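Local coordinates for protein ficolin-3 (PDB 2J5Z) that probably acts as a secreted lectin of innate immunity, using its fibrinogen-like domain to bind sugars such as galactose, at residues N98-F108 against P212-R221. Sequence-based numbering, arbitrary orientation. Where two conformers were deposited one is given.
Sequences NWELRVELEDF and PYRRVRMMLR
Trp99 meets Leu220 nearly at a right angle, its ring atom CE3 3.6 Å from Leu220 CB. The Glu100 side chain, extended beyond CG, runs alongside that of Arg221; the bond from Arg221 NE to Glu100 OE2 is 2.9 Å and almost straight (177°). OE2 lies in the guanidinium plane, while NE approaches the syn side of OE2 tilted well out of the carboxylate plane. A water joins Glu100 OE1 to Arg221 NH2, while NH1 of this C-terminal arginine bonds the carbonyls of Glu48 and Gly50. Leu101 CD1 then packs 3.9 Å from Leu220 CD2 on the face that also carries Val103, Met218, Leu105 and Val216. Reciprocal backbone bonds at Arg102–Met219 and Glu104–Arg217, with strand axes 171° apart, establish an antiparallel pair: in this fibrinogen-like domain the C-terminal strand 215-220 fits between strands 101-106 and 52-58. On the other face, Arg102 lies alongside Met219 and sends NE and NH2 to one oxygen, Glu104 OE2. Glu104 OE1 instead receives Arg217 NE (3.0 Å) and NH2 from one face of the carboxylate, whose plane is turned 46° from the guanidinium. Glu48 and Asp44 extend this network through Arg102 and Arg217 respectively. Leu105 CB sits over the Tyr213 ring, 4.0 Å from its centroid, a CH-pi contact; Tyr213 OH is held by Arg207 N. Glu106 O accepts both Arg214 N (2.8 Å) and Arg215 N (3.2 Å), the evidence for a classic beta bulge. Beyond it, the Phe108 ring brings CE2 to 3.4 Å from Pro212 O.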
ATOM      1  N   ASN A  98      23.588  -5.614  16.993  0.50 29.43           N
ATOM      2  CA  ASN A  98      23.186  -6.995  16.843  0.50 28.17           C
ATOM      3  C   ASN A  98      21.766  -7.035  16.313  0.50 26.90           C
ATOM      4  O   ASN A  98      20.855  -6.436  16.888  0.50 27.61           O
ATOM      5  CB  ASN A  98      23.356  -7.785  18.146  0.50 28.34           C
ATOM      6  CG  ASN A  98      24.807  -8.177  18.406  0.50 27.81           C
ATOM      7  OD1 ASN A  98      25.696  -7.331  18.415  0.50 27.89           O
ATOM      8  ND2 ASN A  98      25.045  -9.466  18.628  0.50 27.54           N
ATOM      9  N   TRP A  99      21.601  -7.691  15.174  1.00 25.35           N
ATOM     10  CA  TRP A  99      20.294  -7.874  14.565  1.00 22.67           C
ATOM     11  C   TRP A  99      19.924  -9.346  14.558  1.00 20.35           C
ATOM     12  O   TRP A  99      20.594 -10.149  13.917  1.00 19.61           O
ATOM     13  CB  TRP A  99      20.294  -7.388  13.116  1.00 22.03           C
ATOM     14  CG  TRP A  99      20.702  -5.958  12.900  1.00 22.49           C
ATOM     15  CD1 TRP A  99      21.968  -5.446  12.961  1.00 23.09           C
ATOM     16  CD2 TRP A  99      19.848  -4.874  12.513  1.00 21.86           C
ATOM     17  NE1 TRP A  99      21.948  -4.101  12.664  1.00 23.59           N
ATOM     18  CE2 TRP A  99      20.660  -3.730  12.377  1.00 23.24           C
ATOM     19  CE3 TRP A  99      18.475  -4.759  12.266  1.00 22.76           C
ATOM     20  CZ2 TRP A  99      20.141  -2.484  12.019  1.00 22.04           C
ATOM     21  CZ3 TRP A  99      17.963  -3.514  11.907  1.00 22.06           C
ATOM     22  CH2 TRP A  99      18.797  -2.397  11.787  1.00 22.68           C
ATOM     23  N   GLU A 100      18.856  -9.694  15.262  1.00 18.73           N
ATOM     24  CA  GLU A 100      18.366 -11.063  15.269  1.00 17.70           C
ATOM     25  C   GLU A 100      17.541 -11.289  14.007  1.00 16.58           C
ATOM     26  O   GLU A 100      16.896 -10.361  13.512  1.00 16.57           O
ATOM     27  CB  GLU A 100      17.503 -11.309  16.511  1.00 18.78           C
ATOM     28  CG  GLU A 100      16.383 -10.307  16.650  1.00 20.11           C
ATOM     29  CD  GLU A 100      15.552 -10.453  17.918  0.50 20.25           C
ATOM     30  OE1 GLU A 100      15.454 -11.581  18.458  0.50 19.13           O
ATOM     31  OE2 GLU A 100      14.979  -9.423  18.350  0.50 19.27           O
ATOM     32  N   LEU A 101      17.593 -12.507  13.479  1.00 14.27           N
ATOM     33  CA  LEU A 101      16.822 -12.870  12.296  1.00 12.84           C
ATOM     34  C   LEU A 101      15.605 -13.709  12.670  1.00 13.38           C
ATOM     35  O   LEU A 101      15.738 -14.738  13.338  1.00 13.21           O
ATOM     36  CB  LEU A 101      17.686 -13.668  11.312  1.00 12.11           C
ATOM     37  CG  LEU A 101      16.950 -14.207  10.069  1.00 11.39           C
ATOM     38  CD1 LEU A 101      16.505 -13.069   9.110  1.00 11.62           C
ATOM     39  CD2 LEU A 101      17.807 -15.212   9.313  1.00 13.20           C
ATOM     40  N   ARG A 102      14.433 -13.265  12.222  1.00 13.50           N
ATOM     41  CA  ARG A 102      13.233 -14.090  12.254  1.00 14.70           C
ATOM     42  C   ARG A 102      12.778 -14.399  10.831  1.00 15.37           C
ATOM     43  O   ARG A 102      12.682 -13.492   9.989  1.00 15.25           O
ATOM     44  CB  ARG A 102      12.127 -13.364  13.021  1.00 15.97           C
ATOM     45  CG  ARG A 102      10.773 -14.032  12.941  1.00 19.22           C
ATOM     46  CD  ARG A 102       9.798 -13.314  13.857  1.00 23.30           C
ATOM     47  NE  ARG A 102       8.421 -13.739  13.631  1.00 25.57           N
ATOM     48  CZ  ARG A 102       7.741 -14.535  14.450  1.00 27.14           C
ATOM     49  NH1 ARG A 102       8.298 -14.982  15.567  1.00 26.33           N
ATOM     50  NH2 ARG A 102       6.486 -14.866  14.155  1.00 29.97           N
ATOM     51  N   VAL A 103      12.525 -15.678  10.570  1.00 14.75           N
ATOM     52  CA  VAL A 103      11.970 -16.132   9.296  1.00 15.30           C
ATOM     53  C   VAL A 103      10.531 -16.613   9.540  1.00 16.88           C
ATOM     54  O   VAL A 103      10.293 -17.410  10.452  1.00 16.63           O
ATOM     55  CB  VAL A 103      12.820 -17.272   8.700  1.00 15.37           C
ATOM     56  CG1 VAL A 103      12.140 -17.892   7.493  1.00 15.70           C
ATOM     57  CG2 VAL A 103      14.230 -16.756   8.322  1.00 15.87           C
ATOM     58  N   GLU A 104       9.585 -16.107   8.749  1.00 17.13           N
ATOM     59  CA  GLU A 104       8.188 -16.560   8.821  1.00 19.15           C
ATOM     60  C   GLU A 104       7.749 -17.286   7.555  1.00 19.65           C
ATOM     61  O   GLU A 104       7.996 -16.828   6.444  1.00 18.79           O
ATOM     62  CB  GLU A 104       7.255 -15.376   9.034  1.00 19.77           C
ATOM     63  CG  GLU A 104       7.466 -14.618  10.316  1.00 23.29           C
ATOM     64  CD  GLU A 104       6.395 -13.562  10.505  1.00 25.34           C
ATOM     65  OE1 GLU A 104       5.646 -13.323   9.530  1.00 27.15           O
ATOM     66  OE2 GLU A 104       6.303 -12.987  11.607  1.00 25.96           O
ATOM     67  N   LEU A 105       7.061 -18.409   7.732  1.00 19.65           N
ATOM     68  CA  LEU A 105       6.662 -19.242   6.617  1.00 21.22           C
ATOM     69  C   LEU A 105       5.176 -19.557   6.734  1.00 22.88           C
ATOM     70  O   LEU A 105       4.680 -19.771   7.828  1.00 22.43           O
ATOM     71  CB  LEU A 105       7.469 -20.545   6.619  1.00 21.12           C
ATOM     72  CG  LEU A 105       8.998 -20.411   6.644  1.00 20.62           C
ATOM     73  CD1 LEU A 105       9.650 -21.761   6.930  1.00 21.12           C
ATOM     74  CD2 LEU A 105       9.517 -19.836   5.332  1.00 20.47           C
ATOM     75  N   GLU A 106       4.469 -19.572   5.610  1.00 25.29           N
ATOM     76  CA  GLU A 106       3.058 -19.946   5.639  1.00 28.22           C
ATOM     77  C   GLU A 106       2.747 -20.887   4.492  1.00 29.47           C
ATOM     78  O   GLU A 106       3.031 -20.577   3.344  1.00 29.40           O
ATOM     79  CB  GLU A 106       2.164 -18.710   5.574  1.00 29.00           C
ATOM     80  CG  GLU A 106       0.687 -19.034   5.751  1.00 31.66           C
ATOM     81  CD  GLU A 106      -0.192 -17.809   5.680  1.00 33.38           C
ATOM     82  OE1 GLU A 106       0.084 -16.826   6.403  1.00 34.43           O
ATOM     83  OE2 GLU A 106      -1.168 -17.830   4.901  1.00 34.48           O
ATOM     84  N   ASP A 107       2.187 -22.053   4.809  1.00 31.30           N
ATOM     85  CA  ASP A 107       1.841 -23.015   3.776  1.00 33.81           C
ATOM     86  C   ASP A 107       0.454 -22.711   3.213  1.00 34.96           C
ATOM     87  O   ASP A 107      -0.188 -21.736   3.614  1.00 35.30           O
ATOM     88  CB  ASP A 107       1.951 -24.471   4.282  1.00 34.30           C
ATOM     89  CG  ASP A 107       0.945 -24.805   5.387  1.00 35.38           C
ATOM     90  OD1 ASP A 107      -0.080 -24.102   5.531  1.00 35.19           O
ATOM     91  OD2 ASP A 107       1.185 -25.797   6.123  1.00 36.27           O
ATOM     92  N   PHE A 108       0.005 -23.552   2.290  1.00 36.91           N
ATOM     93  CA  PHE A 108      -1.255 -23.332   1.578  1.00 38.03           C
ATOM     94  C   PHE A 108      -2.486 -23.602   2.434  1.00 39.17           C
ATOM     95  O   PHE A 108      -3.614 -23.360   2.006  1.00 40.35           O
ATOM     96  CB  PHE A 108      -1.279 -24.160   0.295  1.00 38.12           C
ATOM     97  CG  PHE A 108      -0.151 -23.838  -0.646  1.00 38.40           C
ATOM     98  CD1 PHE A 108      -0.185 -22.690  -1.419  1.00 38.67           C
ATOM     99  CD2 PHE A 108       0.948 -24.675  -0.748  1.00 38.60           C
ATOM    100  CE1 PHE A 108       0.846 -22.386  -2.281  1.00 38.51           C
ATOM    101  CE2 PHE A 108       1.985 -24.379  -1.608  1.00 39.37           C
ATOM    102  CZ  PHE A 108       1.936 -23.228  -2.378  1.00 38.74           C
ATOM    103  N   PRO A 212       6.782 -26.298  -1.365  1.00 30.52           N
ATOM    104  CA  PRO A 212       6.955 -24.870  -1.090  1.00 28.83           C
ATOM    105  C   PRO A 212       5.910 -24.192  -0.204  1.00 27.50           C
ATOM    106  O   PRO A 212       4.894 -24.789   0.173  1.00 27.81           O
ATOM    107  CB  PRO A 212       6.899 -24.264  -2.488  1.00 29.51           C
ATOM    108  CG  PRO A 212       5.873 -25.118  -3.180  1.00 30.38           C
ATOM    109  CD  PRO A 212       6.095 -26.524  -2.652  1.00 30.28           C
ATOM    110  N   TYR A 213       6.174 -22.923   0.104  1.00 25.27           N
ATOM    111  CA  TYR A 213       5.317 -22.109   0.946  1.00 23.59           C
ATOM    112  C   TYR A 213       4.598 -21.037   0.124  1.00 23.28           C
ATOM    113  O   TYR A 213       5.090 -20.612  -0.919  1.00 23.65           O
ATOM    114  CB  TYR A 213       6.158 -21.442   2.040  1.00 22.73           C
ATOM    115  CG  TYR A 213       6.764 -22.454   2.986  1.00 22.68           C
ATOM    116  CD1 TYR A 213       6.088 -22.840   4.130  1.00 22.05           C
ATOM    117  CD2 TYR A 213       7.994 -23.052   2.704  1.00 22.36           C
ATOM    118  CE1 TYR A 213       6.636 -23.781   5.005  1.00 23.33           C
ATOM    119  CE2 TYR A 213       8.544 -23.998   3.564  1.00 22.79           C
ATOM    120  CZ  TYR A 213       7.861 -24.355   4.705  1.00 22.55           C
ATOM    121  OH  TYR A 213       8.399 -25.291   5.559  1.00 23.21           O
ATOM    122  N   ARG A 214       3.439 -20.619   0.624  0.50 23.30           N
ATOM    123  CA  ARG A 214       2.592 -19.604  -0.001  0.50 23.51           C
ATOM    124  C   ARG A 214       3.076 -18.185   0.308  0.50 23.24           C
ATOM    125  O   ARG A 214       3.039 -17.299  -0.552  0.50 22.80           O
ATOM    126  CB  ARG A 214       1.145 -19.787   0.487  0.50 23.99           C
ATOM    127  CG  ARG A 214       0.182 -18.666   0.122  0.50 25.02           C
ATOM    128  CD  ARG A 214      -1.243 -18.997   0.561  0.50 26.49           C
ATOM    129  NE  ARG A 214      -1.885 -19.964  -0.332  0.50 27.82           N
ATOM    130  CZ  ARG A 214      -3.006 -20.621  -0.043  0.50 27.55           C
ATOM    131  NH1 ARG A 214      -3.614 -20.421   1.120  0.50 27.29           N
ATOM    132  NH2 ARG A 214      -3.519 -21.480  -0.916  0.50 28.22           N
ATOM    133  N   ARG A 215       3.526 -17.983   1.544  1.00 22.99           N
ATOM    134  CA  ARG A 215       3.990 -16.674   2.010  1.00 23.25           C
ATOM    135  C   ARG A 215       5.240 -16.827   2.863  1.00 21.82           C
ATOM    136  O   ARG A 215       5.309 -17.707   3.719  1.00 21.36           O
ATOM    137  CB  ARG A 215       2.914 -15.982   2.844  1.00 24.06           C
ATOM    138  CG  ARG A 215       1.575 -15.783   2.124  1.00 28.50           C
ATOM    139  CD  ARG A 215       0.524 -15.216   3.072  1.00 32.20           C
ATOM    140  NE  ARG A 215       0.943 -13.931   3.620  1.00 34.98           N
ATOM    141  CZ  ARG A 215       0.567 -12.750   3.136  1.00 37.23           C
ATOM    142  NH1 ARG A 215      -0.248 -12.681   2.090  1.00 37.82           N
ATOM    143  NH2 ARG A 215       1.002 -11.635   3.705  1.00 38.24           N
ATOM    144  N   VAL A 216       6.219 -15.956   2.645  1.00 20.75           N
ATOM    145  CA  VAL A 216       7.441 -15.982   3.442  1.00 19.86           C
ATOM    146  C   VAL A 216       7.806 -14.550   3.809  1.00 17.36           C
ATOM    147  O   VAL A 216       7.563 -13.642   3.024  1.00 16.38           O
ATOM    148  CB  VAL A 216       8.611 -16.576   2.612  1.00 21.00           C
ATOM    149  CG1 VAL A 216       9.917 -16.502   3.393  1.00 23.65           C
ATOM    150  CG2 VAL A 216       8.300 -18.020   2.190  1.00 23.29           C
ATOM    151  N   ARG A 217       8.389 -14.339   4.985  1.00 16.43           N
ATOM    152  CA  ARG A 217       9.023 -13.045   5.284  1.00 15.98           C
ATOM    153  C   ARG A 217      10.337 -13.306   5.982  1.00 15.11           C
ATOM    154  O   ARG A 217      10.446 -14.279   6.718  1.00 15.83           O
ATOM    155  CB  ARG A 217       8.162 -12.163   6.186  1.00 17.70           C
ATOM    156  CG  ARG A 217       6.782 -11.802   5.634  1.00 20.08           C
ATOM    157  CD  ARG A 217       6.187 -10.639   6.410  1.00 20.68           C
ATOM    158  NE  ARG A 217       5.959 -10.917   7.826  1.00 21.77           N
ATOM    159  CZ  ARG A 217       5.581  -9.985   8.692  1.00 22.11           C
ATOM    160  NH1 ARG A 217       5.399  -8.742   8.271  1.00 21.10           N
ATOM    161  NH2 ARG A 217       5.372 -10.279   9.966  1.00 22.97           N
ATOM    162  N   MET A 218      11.329 -12.445   5.746  1.00 13.87           N
ATOM    163  CA  MET A 218      12.572 -12.475   6.532  1.00 12.98           C
ATOM    164  C   MET A 218      12.760 -11.111   7.171  1.00 13.15           C
ATOM    165  O   MET A 218      12.635 -10.079   6.501  1.00 12.26           O
ATOM    166  CB  MET A 218      13.780 -12.811   5.647  1.00 13.04           C
ATOM    167  CG  MET A 218      13.605 -14.067   4.776  1.00 14.40           C
ATOM    168  SD  MET A 218      15.020 -14.394   3.682  1.00 17.02           S
ATOM    169  CE  MET A 218      16.251 -14.997   4.839  1.00 16.13           C
ATOM    170  N   MET A 219      13.081 -11.085   8.463  1.00 13.03           N
ATOM    171  CA  MET A 219      13.040  -9.822   9.179  1.00 14.28           C
ATOM    172  C   MET A 219      14.107  -9.744  10.268  1.00 13.47           C
ATOM    173  O   MET A 219      14.525 -10.771  10.801  1.00 12.82           O
ATOM    174  CB  MET A 219      11.637  -9.605   9.767  1.00 16.85           C
ATOM    175  CG  MET A 219      11.079 -10.808  10.516  1.00 19.47           C
ATOM    176  SD  MET A 219       9.255 -10.995  10.431  1.00 25.18           S
ATOM    177  CE  MET A 219       8.773  -9.561  11.332  1.00 22.31           C
ATOM    178  N   LEU A 220      14.538  -8.523  10.576  1.00 14.08           N
ATOM    179  CA  LEU A 220      15.604  -8.263  11.544  1.00 14.03           C
ATOM    180  C   LEU A 220      15.183  -7.333  12.664  1.00 16.09           C
ATOM    181  O   LEU A 220      14.434  -6.363  12.452  1.00 14.55           O
ATOM    182  CB  LEU A 220      16.786  -7.580  10.835  1.00 14.51           C
ATOM    183  CG  LEU A 220      17.405  -8.292   9.649  1.00 14.93           C
ATOM    184  CD1 LEU A 220      18.472  -7.398   9.025  1.00 16.90           C
ATOM    185  CD2 LEU A 220      17.981  -9.643  10.066  1.00 15.38           C
ATOM    186  N   ARG A 221      15.707  -7.580  13.860  1.00 17.48           N
ATOM    187  CA  ARG A 221      15.476  -6.657  14.959  1.00 20.35           C
ATOM    188  C   ARG A 221      16.681  -6.590  15.895  1.00 21.42           C
ATOM    189  O   ARG A 221      17.210  -7.615  16.336  1.00 23.50           O
ATOM    190  CB  ARG A 221      14.215  -7.048  15.733  1.00 19.78           C
ATOM    191  CG  ARG A 221      13.924  -6.149  16.926  1.00 21.33           C
ATOM    192  CD  ARG A 221      12.576  -6.467  17.568  1.00 23.55           C
ATOM    193  NE  ARG A 221      12.568  -7.737  18.302  1.00 24.63           N
ATOM    194  CZ  ARG A 221      11.505  -8.211  18.950  1.00 26.22           C
ATOM    195  NH1 ARG A 221      10.371  -7.519  18.954  1.00 25.75           N
ATOM    196  NH2 ARG A 221      11.569  -9.371  19.596  1.00 26.07           N
ATOM    197  OXT ARG A 221      17.139  -5.504  16.244  1.00 23.56           O
TER
HETATM  198  O   HOH W   1      18.534  -7.968  18.562  1.00 36.27           O
HETATM  199  O   HOH W   2      18.754  -5.211  18.296  1.00 43.75           O
HETATM  200  O   HOH W   3      12.890 -11.918  19.537  1.00 44.16           O